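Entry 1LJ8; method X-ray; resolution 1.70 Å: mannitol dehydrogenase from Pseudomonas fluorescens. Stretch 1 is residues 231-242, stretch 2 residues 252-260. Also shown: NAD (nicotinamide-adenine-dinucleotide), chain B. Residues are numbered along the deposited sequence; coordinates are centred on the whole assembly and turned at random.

Stretch 1 231-242: RITPMTSTAHRL
Stretch 2, residues 252-260: DAWPVVCEP

A glutamate that reads the backbone of a neighbouring segment with both its main chain and its carboxylate is the unusual feature of this contact in mannitol dehydrogenase. E259 N donates to I232 O at 3.1 Å, while I232 N donates to E259 OE1 at 2.8 Å and a nearly straight 173°. One residue thus satisfies both backbone polar groups of I232; its CA-to-CB bond points sideways, and the side chain (chi1 60°, p; chi2 174°, t; chi3 157°) brings OE1 within reach of I232 N.

The example illustrates how extended segments can pair without forming a regular sheet. Residues 231-236 are extended loop, and 256-258 form a strand; the two run antiparallel, with T233 CA 4.4 Å from C258 CA and T236 CA 6.3 Å from V256 CA. C258 CA also lies 3.3 Å from I232 O, a CA-H...O contact beside the E259 N to I232 O hydrogen bond.

R231 extends this end of the seam. With chi1 and chi2 both t and chi3 at -143°, its NE donates to E259 O at 3.0 Å, near the guanidinium plane, and NH2 adds weak bonds to E259 O (3.2 Å) and P260 O (3.3 Å). C258 SG sits over one face of the R231 guanidinium, 3.5 Å from R231 NE, where its chi1 of 54° (p) places it.

T233 (chi1 -57°, m) bonds OG1 to R231 O at 2.9 Å and leaves its methyl CG2 3.6 Å from V256 CG2. Its backbone serves the cofactor: T233 N donates to NAD O7N at 2.8 Å, and NAD N7N donates to T233 O at 3.1 Å.

In the middle, V257 (chi1 -71°, m) points toward stretch 1 and is the residue most covered by it. Its CG2 lies 4.0 Å from P234 CB and 4.0 Å from the H240 ring centroid, over the ring face, so one methyl of the branched valine packs against P234 and over the H240 ring face. V257 O is buried without a polar partner, with P234 CD 3.4 Å away.

T236, also pointing toward its partner (chi1 -69°, m), donates from OG1 to P255 O at 2.6 Å. A water bridges P234 O, T236 OG1 and V257 N, and another joins T236 N to W254 NE1.

S237 then caps the helix beginning at T238: S237 OG, at chi1 63° (p), accepts from H240 N at 3.2 Å. Farther along, R241 CD packs 3.3 Å from D252 O, and a water links R241 O to D252 N. Altogether 731 Å² is buried, counting both sides.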

# COMPACT_ATOMS: atom_id res chain seq x y z
N ARG A 231 8.74 -1.51 -2.28
CA ARG A 231 9.58 -2.24 -1.31
C ARG A 231 8.66 -3.18 -0.57
O ARG A 231 7.80 -2.74 0.20
CB ARG A 231 10.33 -1.34 -0.31
CG ARG A 231 11.28 -2.23 0.56
CD ARG A 231 12.15 -1.39 1.50
NE ARG A 231 13.47 -2.04 1.56
CZ ARG A 231 14.53 -1.54 2.16
NH1 ARG A 231 14.46 -0.39 2.81
NH2 ARG A 231 15.72 -2.17 2.03
N ILE A 232 8.81 -4.48 -0.82
CA ILE A 232 7.95 -5.50 -0.19
C ILE A 232 8.21 -5.47 1.31
O ILE A 232 9.33 -5.67 1.79
CB ILE A 232 8.20 -6.88 -0.80
CG1 ILE A 232 7.68 -6.89 -2.27
CG2 ILE A 232 7.47 -7.96 -0.01
CD1 ILE A 232 8.30 -8.08 -3.11
N THR A 233 7.12 -5.24 2.04
CA THR A 233 7.21 -5.05 3.49
C THR A 233 6.15 -5.89 4.19
O THR A 233 4.98 -5.50 4.31
CB THR A 233 7.04 -3.52 3.82
OG1 THR A 233 8.03 -2.74 3.10
CG2 THR A 233 7.18 -3.27 5.37
N PRO A 234 6.53 -7.07 4.63
CA PRO A 234 5.58 -7.96 5.32
C PRO A 234 5.09 -7.33 6.66
O PRO A 234 5.65 -6.32 7.13
CB PRO A 234 6.42 -9.20 5.65
CG PRO A 234 7.52 -9.19 4.55
CD PRO A 234 7.85 -7.72 4.40
N MSE A 235 4.09 -7.98 7.27
CA MSE A 235 3.61 -7.59 8.60
C MSE A 235 4.64 -8.12 9.59
O MSE A 235 5.29 -9.16 9.34
CB MSE A 235 2.25 -8.24 8.92
CG MSE A 235 1.20 -7.95 7.87
SE MSE A 235 -0.49 -8.73 8.48
CE MSE A 235 -0.01 -10.63 8.28
N THR A 236 4.86 -7.39 10.68
CA THR A 236 5.81 -7.86 11.66
C THR A 236 5.07 -8.85 12.56
O THR A 236 4.41 -8.48 13.49
CB THR A 236 6.37 -6.69 12.48
OG1 THR A 236 7.20 -5.90 11.61
CG2 THR A 236 7.22 -7.21 13.69
N SER A 237 5.19 -10.12 12.24
CA SER A 237 4.55 -11.16 13.05
C SER A 237 5.49 -11.45 14.24
O SER A 237 6.63 -10.96 14.33
CB SER A 237 4.43 -12.41 12.18
OG SER A 237 5.76 -12.80 11.87
N THR A 238 5.01 -12.24 15.19
CA THR A 238 5.85 -12.57 16.31
C THR A 238 7.12 -13.27 15.85
O THR A 238 8.20 -13.03 16.37
CB THR A 238 5.09 -13.49 17.29
OG1 THR A 238 4.00 -12.74 17.81
CG2 THR A 238 5.99 -13.93 18.42
N ALA A 239 6.99 -14.16 14.87
CA ALA A 239 8.17 -14.87 14.40
C ALA A 239 9.21 -13.89 13.83
O ALA A 239 10.41 -14.04 14.08
CB ALA A 239 7.77 -15.88 13.32
N HIS A 240 8.74 -12.90 13.06
CA HIS A 240 9.70 -11.91 12.51
C HIS A 240 10.41 -11.18 13.65
O HIS A 240 11.63 -10.99 13.65
CB HIS A 240 8.93 -10.93 11.61
CG HIS A 240 8.78 -11.43 10.20
ND1 HIS A 240 9.87 -11.63 9.37
CD2 HIS A 240 7.69 -11.74 9.45
CE1 HIS A 240 9.46 -12.05 8.19
NE2 HIS A 240 8.14 -12.13 8.20
N ARG A 241 9.66 -10.80 14.68
CA ARG A 241 10.25 -10.08 15.81
C ARG A 241 11.23 -10.96 16.58
O ARG A 241 12.32 -10.54 16.97
CB ARG A 241 9.12 -9.57 16.74
CG ARG A 241 9.60 -8.98 18.07
CD ARG A 241 8.40 -8.47 18.91
NE ARG A 241 7.50 -9.52 19.44
CZ ARG A 241 7.76 -10.38 20.42
NH1 ARG A 241 8.94 -10.38 21.05
NH2 ARG A 241 6.81 -11.22 20.84
N LEU A 242 10.87 -12.23 16.78
CA LEU A 242 11.74 -13.12 17.50
C LEU A 242 13.00 -13.43 16.72
O LEU A 242 14.07 -13.61 17.31
CB LEU A 242 10.99 -14.44 17.84
CG LEU A 242 9.83 -14.25 18.83
CD1 LEU A 242 9.12 -15.61 19.05
CD2 LEU A 242 10.34 -13.73 20.17
N ASP A 252 13.03 -5.60 20.05
CA ASP A 252 12.32 -4.47 19.46
C ASP A 252 10.82 -4.83 19.51
O ASP A 252 10.41 -5.87 19.02
CB ASP A 252 12.81 -4.29 18.00
CG ASP A 252 12.27 -3.03 17.34
OD1 ASP A 252 11.19 -2.54 17.74
OD2 ASP A 252 12.95 -2.52 16.42
N ALA A 253 9.99 -3.96 20.11
CA ALA A 253 8.57 -4.28 20.23
C ALA A 253 7.93 -4.26 18.83
O ALA A 253 6.89 -4.89 18.64
CB ALA A 253 7.84 -3.25 21.12
N TRP A 254 8.52 -3.53 17.90
CA TRP A 254 7.88 -3.43 16.56
C TRP A 254 8.87 -3.05 15.48
O TRP A 254 8.90 -1.92 14.97
CB TRP A 254 6.72 -2.40 16.61
CG TRP A 254 5.80 -2.37 15.38
CD1 TRP A 254 5.33 -3.43 14.66
CD2 TRP A 254 5.30 -1.19 14.73
NE1 TRP A 254 4.57 -2.98 13.59
CE2 TRP A 254 4.54 -1.61 13.62
CE3 TRP A 254 5.44 0.18 14.99
CZ2 TRP A 254 3.92 -0.69 12.75
CZ3 TRP A 254 4.84 1.09 14.13
CH2 TRP A 254 4.08 0.65 13.02
N PRO A 255 9.74 -4.00 15.14
CA PRO A 255 10.70 -3.67 14.08
C PRO A 255 9.94 -3.71 12.74
O PRO A 255 8.78 -4.12 12.70
CB PRO A 255 11.71 -4.82 14.17
CG PRO A 255 10.86 -6.02 14.62
CD PRO A 255 9.89 -5.37 15.66
N VAL A 256 10.56 -3.23 11.66
CA VAL A 256 9.93 -3.34 10.33
C VAL A 256 10.82 -4.31 9.54
O VAL A 256 12.05 -4.22 9.61
CB VAL A 256 9.80 -1.99 9.59
CG1 VAL A 256 11.19 -1.36 9.25
CG2 VAL A 256 8.99 -2.22 8.25
N VAL A 257 10.20 -5.28 8.87
CA VAL A 257 10.98 -6.23 8.06
C VAL A 257 10.69 -5.91 6.59
O VAL A 257 9.56 -5.50 6.25
CB VAL A 257 10.60 -7.72 8.37
CG1 VAL A 257 11.11 -8.10 9.77
CG2 VAL A 257 9.11 -7.94 8.27
N CYS A 258 11.67 -6.12 5.72
CA CYS A 258 11.46 -5.77 4.30
C CYS A 258 12.55 -6.42 3.47
O CYS A 258 13.57 -6.87 4.01
CB CYS A 258 11.56 -4.23 4.13
SG CYS A 258 13.11 -3.46 4.77
N GLU A 259 12.32 -6.50 2.16
CA GLU A 259 13.31 -7.07 1.26
C GLU A 259 14.44 -6.07 1.03
O GLU A 259 14.30 -4.90 1.30
CB GLU A 259 12.67 -7.38 -0.10
CG GLU A 259 12.12 -6.15 -0.75
CD GLU A 259 11.60 -6.34 -2.18
OE1 GLU A 259 10.77 -5.51 -2.58
OE2 GLU A 259 12.03 -7.27 -2.92
N PRO A 260 15.57 -6.54 0.51
CA PRO A 260 16.72 -5.66 0.24
C PRO A 260 16.40 -4.64 -0.85
O PRO A 260 16.81 -3.49 -0.78
CB PRO A 260 17.84 -6.63 -0.24
CG PRO A 260 17.40 -7.97 0.23
CD PRO A 260 15.89 -7.96 0.34
PA NAD B . -0.06 -1.48 7.63
O1A NAD B . -1.21 -2.32 7.84
O2A NAD B . 1.24 -1.68 8.33
O5B NAD B . -0.44 0.05 7.93
C5B NAD B . -1.59 0.65 7.26
C4B NAD B . -1.63 2.03 7.96
O4B NAD B . -2.74 2.79 7.34
C3B NAD B . -2.05 2.01 9.48
O3B NAD B . -1.32 3.08 10.10
C2B NAD B . -3.57 2.26 9.42
O2B NAD B . -4.10 2.78 10.63
C1B NAD B . -3.64 3.30 8.31
N9A NAD B . -4.92 3.44 7.69
C8A NAD B . -5.79 2.51 7.17
N7A NAD B . -6.86 3.06 6.64
C5A NAD B . -6.66 4.42 6.82
C6A NAD B . -7.48 5.49 6.43
N6A NAD B . -8.63 5.39 5.77
N1A NAD B . -7.06 6.77 6.74
C2A NAD B . -5.86 6.99 7.42
N3A NAD B . -5.02 5.95 7.80
C4A NAD B . -5.49 4.67 7.47
O3 NAD B . 0.17 -1.47 6.06
PN NAD B . 1.50 -1.20 5.18
O1N NAD B . 2.14 -2.49 4.89
O2N NAD B . 2.28 -0.19 5.88
O5D NAD B . 0.90 -0.69 3.82
C5D NAD B . 0.24 0.57 3.82
C4D NAD B . 0.14 0.97 2.42
O4D NAD B . 1.40 1.33 1.82
C3D NAD B . -0.54 -0.02 1.40
O3D NAD B . -1.95 -0.04 1.53
C2D NAD B . 0.02 0.43 0.06
O2D NAD B . -0.80 1.44 -0.52
C1D NAD B . 1.43 0.95 0.42
N1N NAD B . 2.52 -0.02 0.15
C2N NAD B . 2.80 -1.15 0.94
C3N NAD B . 3.78 -2.00 0.50
C7N NAD B . 4.07 -3.27 1.33
O7N NAD B . 4.82 -4.12 0.81
N7N NAD B . 3.49 -3.48 2.49
C4N NAD B . 4.52 -1.75 -0.75
C5N NAD B . 4.22 -0.56 -1.49
C6N NAD B . 3.20 0.33 -1.05
O HOH W 1 7.18 -5.08 9.03
O HOH W 2 3.49 -5.00 11.32
O HOH W 3 13.07 -8.23 18.64
O HOH W 4 11.36 -8.68 20.87